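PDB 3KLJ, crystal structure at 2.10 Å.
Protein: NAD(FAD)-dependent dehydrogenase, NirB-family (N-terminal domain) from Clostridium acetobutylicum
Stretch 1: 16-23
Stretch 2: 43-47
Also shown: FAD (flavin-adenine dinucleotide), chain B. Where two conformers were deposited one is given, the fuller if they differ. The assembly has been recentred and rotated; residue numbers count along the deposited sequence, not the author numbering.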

# COMPACT_ATOMS: atom_id res chain seq x y z
N GLY A 16 2.26 4.70 -16.13
CA GLY A 16 1.41 4.73 -14.95
C GLY A 16 1.36 6.13 -14.35
O GLY A 16 2.40 6.76 -14.14
N ALA A 17 0.16 6.62 -14.07
CA ALA A 17 -0.01 7.95 -13.51
C ALA A 17 -0.69 7.92 -12.13
O ALA A 17 -1.80 8.43 -11.94
N GLY A 18 -0.02 7.29 -11.18
CA GLY A 18 -0.40 7.37 -9.78
C GLY A 18 0.58 8.30 -9.10
O GLY A 18 1.29 9.06 -9.77
N PRO A 19 0.65 8.24 -7.76
CA PRO A 19 1.58 9.09 -6.99
C PRO A 19 3.05 8.94 -7.41
O PRO A 19 3.77 9.94 -7.46
N ALA A 20 3.48 7.72 -7.73
CA ALA A 20 4.88 7.52 -8.14
C ALA A 20 5.17 8.17 -9.47
O ALA A 20 6.12 8.96 -9.58
N GLY A 21 4.35 7.86 -10.48
CA GLY A 21 4.42 8.53 -11.78
C GLY A 21 4.36 10.04 -11.68
O GLY A 21 5.16 10.75 -12.31
N PHE A 22 3.41 10.55 -10.90
CA PHE A 22 3.31 11.99 -10.71
C PHE A 22 4.62 12.59 -10.18
O PHE A 22 5.12 13.58 -10.72
N SER A 23 5.16 11.99 -9.11
CA SER A 23 6.40 12.47 -8.51
C SER A 23 7.56 12.49 -9.50
O SER A 23 8.38 13.40 -9.49
N TYR A 43 -8.70 9.16 -14.83
CA TYR A 43 -8.46 10.26 -13.90
C TYR A 43 -6.97 10.59 -13.81
O TYR A 43 -6.12 9.70 -13.97
N LEU A 44 -6.67 11.86 -13.57
CA LEU A 44 -5.31 12.30 -13.25
C LEU A 44 -4.82 11.65 -11.94
O LEU A 44 -5.63 11.09 -11.20
N PRO A 45 -3.49 11.70 -11.68
CA PRO A 45 -2.97 11.18 -10.42
C PRO A 45 -3.73 11.68 -9.19
O PRO A 45 -3.94 12.89 -9.03
N TYR A 46 -4.12 10.75 -8.33
CA TYR A 46 -4.83 11.10 -7.11
C TYR A 46 -4.24 10.43 -5.88
O TYR A 46 -3.53 9.41 -6.00
N TYR A 47 -4.52 11.01 -4.72
CA TYR A 47 -3.99 10.52 -3.45
C TYR A 47 -4.79 9.28 -3.05
O TYR A 47 -5.74 9.35 -2.25

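The rule of this contact is that one proline fills the space beside a glycine-rich turn whose other flank is given over to a cofactor. Pro45 carries the largest share of the buried surface. Its CA-to-CB bond points toward stretch 1, and its ring, puckered C-gamma exo, meets the backbone as much as any side chain: CG lies 3.3 Å from Ala17 O, and CB lies 3.9 Å from Gly18 O. The CA of Pro45 adds a CA-H...O contact to Ala17 O at 3.4 Å. Having no N-H to offer, the proline packs here by shape, and no direct hydrogen bond joins the two stretches.

Ala17 is the second anchor. Its methyl points toward stretch 2 and sits with CB 3.9 Å from Pro45 CG, a small apolar patch against the ring. Its carbonyl oxygen, pressed by the same ring, finds its polar partners in water. Water 2 donates to Ala17 O at 2.8 Å and, weakly, to Tyr43 O at 3.4 Å. Water 1 accepts from Tyr46 N at 2.9 Å and donates weakly to Ala17 O at 3.4 Å. Each water has more acceptors within reach than protons to give, so these donations compete with others. The two waters link Ala17 O to backbone atoms of stretch 2, Tyr43 O and Tyr46 N, where no direct hydrogen bond crosses.

Pro19, also C-gamma exo, starts the helix after the N-cap Gly18. Its CB points sideways, and its CG touches Tyr46 O at 3.7 Å. One turn along, Phe22 N donates to Gly18 O at 2.8 Å, and the Phe22 side chain leaves the helix on the side of stretch 2. Its CA-to-CB bond points toward stretch 2 and its CB rests 3.8 Å from Pro45 CB, but with chi1 at 166° (t) the ring leads away, so mainly the root of the side chain packs here. Tyr46 (chi1 p) and Tyr47 (chi1 t) both have CA-to-CB bonds that point away, leaving Tyr46 to meet Pro19 through its backbone.

The glycines are explained by FAD and by the fold of the turn. A CB on Gly18 would fall 2.0 Å from FAD O5B, and one on Gly16 would fall 2.7 Å from FAD O4B; the backbone angles of Gly16 call for glycine in their own right. Gly21 answers to its own stretch, since a CB there would come within 2.1 Å of Gly16 O. With that room kept free, the helix start reaches the phosphates, and Ala20 N donates to FAD O1P at 2.7 Å, as suits a protein named as an FAD-dependent dehydrogenase.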

# COMPACT_ATOMS: atom_id res chain seq x y z
CB ALA A 17 -0.75 8.86 -14.49
CB PRO A 19 1.35 8.62 -5.54
CG PRO A 19 -0.10 8.16 -5.55
CD PRO A 19 -0.27 7.48 -6.88
CB ALA A 20 5.26 6.04 -8.17
CB PHE A 22 2.16 12.40 -9.79
CG PHE A 22 2.27 13.81 -9.33
CD1 PHE A 22 1.89 14.85 -10.18
CD2 PHE A 22 2.85 14.12 -8.11
CE1 PHE A 22 2.04 16.17 -9.79
CE2 PHE A 22 3.00 15.45 -7.71
CZ PHE A 22 2.59 16.47 -8.55
CB SER A 23 6.75 11.64 -7.28
OG SER A 23 7.86 12.20 -6.60
CB TYR A 43 -9.02 9.93 -12.50
CG TYR A 43 -10.41 9.34 -12.54
CD1 TYR A 43 -11.52 10.13 -12.89
CD2 TYR A 43 -10.63 7.98 -12.29
CE1 TYR A 43 -12.80 9.58 -12.95
CE2 TYR A 43 -11.91 7.43 -12.34
CZ TYR A 43 -12.98 8.24 -12.68
OH TYR A 43 -14.25 7.71 -12.74
CB LEU A 44 -5.29 13.83 -13.13
CG LEU A 44 -4.97 14.69 -14.37
CD1 LEU A 44 -4.77 13.93 -15.69
CD2 LEU A 44 -5.95 15.84 -14.54
CB PRO A 45 -1.54 11.71 -10.40
CG PRO A 45 -1.14 11.65 -11.84
CD PRO A 45 -2.41 11.96 -12.64
CB TYR A 46 -6.32 10.81 -7.25
CG TYR A 46 -6.69 9.39 -7.65
CD1 TYR A 46 -6.88 9.04 -8.99
CD2 TYR A 46 -6.88 8.40 -6.67
CE1 TYR A 46 -7.25 7.74 -9.35
CE2 TYR A 46 -7.25 7.11 -7.02
CZ TYR A 46 -7.43 6.78 -8.37
OH TYR A 46 -7.80 5.49 -8.70
CB TYR A 47 -4.08 11.60 -2.36
CG TYR A 47 -3.09 11.38 -1.23
CD1 TYR A 47 -3.45 10.63 -0.11
CD2 TYR A 47 -1.80 11.91 -1.30
CE1 TYR A 47 -2.54 10.42 0.93
CE2 TYR A 47 -0.89 11.71 -0.27
CZ TYR A 47 -1.27 10.97 0.85
OH TYR A 47 -0.38 10.75 1.86
PA FAD B . -0.55 3.40 -8.03
O1A FAD B . -1.22 2.05 -8.08
O2A FAD B . -1.17 4.33 -7.02
O5B FAD B . -0.58 4.06 -9.48
C5B FAD B . -0.19 3.33 -10.63
C4B FAD B . -1.04 3.76 -11.82
O4B FAD B . -0.57 3.11 -13.00
C3B FAD B . -2.50 3.33 -11.63
O3B FAD B . -3.34 4.45 -11.86
C2B FAD B . -2.73 2.25 -12.67
O2B FAD B . -4.02 2.30 -13.23
C1B FAD B . -1.67 2.58 -13.72
N9A FAD B . -1.26 1.41 -14.53
C8A FAD B . -1.14 0.11 -14.12
N7A FAD B . -0.73 -0.63 -15.17
C5A FAD B . -0.58 0.17 -16.24
C6A FAD B . -0.19 -0.08 -17.56
N6A FAD B . -0.15 -1.33 -18.02
N1A FAD B . -0.13 0.98 -18.45
C2A FAD B . -0.45 2.26 -18.05
N3A FAD B . -0.85 2.50 -16.75
C4A FAD B . -0.91 1.46 -15.85
N1 FAD B . -0.23 3.69 1.61
C2 FAD B . 0.27 4.24 2.78
O2 FAD B . 1.46 4.48 2.88
N3 FAD B . -0.58 4.54 3.83
C4 FAD B . -1.92 4.28 3.72
O4 FAD B . -2.65 4.55 4.69
C4X FAD B . -2.44 3.72 2.55
N5 FAD B . -3.79 3.46 2.41
C5X FAD B . -4.29 2.90 1.25
C6 FAD B . -5.66 2.64 1.12
C7 FAD B . -6.15 2.09 -0.07
C7M FAD B . -7.62 1.80 -0.22
C8 FAD B . -5.28 1.79 -1.12
C8M FAD B . -5.78 1.19 -2.41
C9 FAD B . -3.92 2.05 -0.98
C9A FAD B . -3.42 2.61 0.20
N10 FAD B . -2.06 2.88 0.32
C10 FAD B . -1.57 3.43 1.49
C1' FAD B . -1.12 2.55 -0.79
C2' FAD B . -0.79 3.75 -1.65
O2' FAD B . -1.96 4.18 -2.30
C3' FAD B . 0.25 3.29 -2.66
O3' FAD B . 1.46 2.97 -1.99
C4' FAD B . 0.55 4.34 -3.72
O4' FAD B . -0.64 4.73 -4.39
C5' FAD B . 1.51 3.73 -4.74
O5' FAD B . 1.62 4.65 -5.80
P FAD B . 2.12 4.14 -7.22
O1P FAD B . 2.21 5.33 -8.16
O2P FAD B . 3.40 3.35 -7.10
O3P FAD B . 1.00 3.09 -7.72
O HOH W 1 -3.68 8.03 -9.15
O HOH W 2 -4.53 7.80 -11.67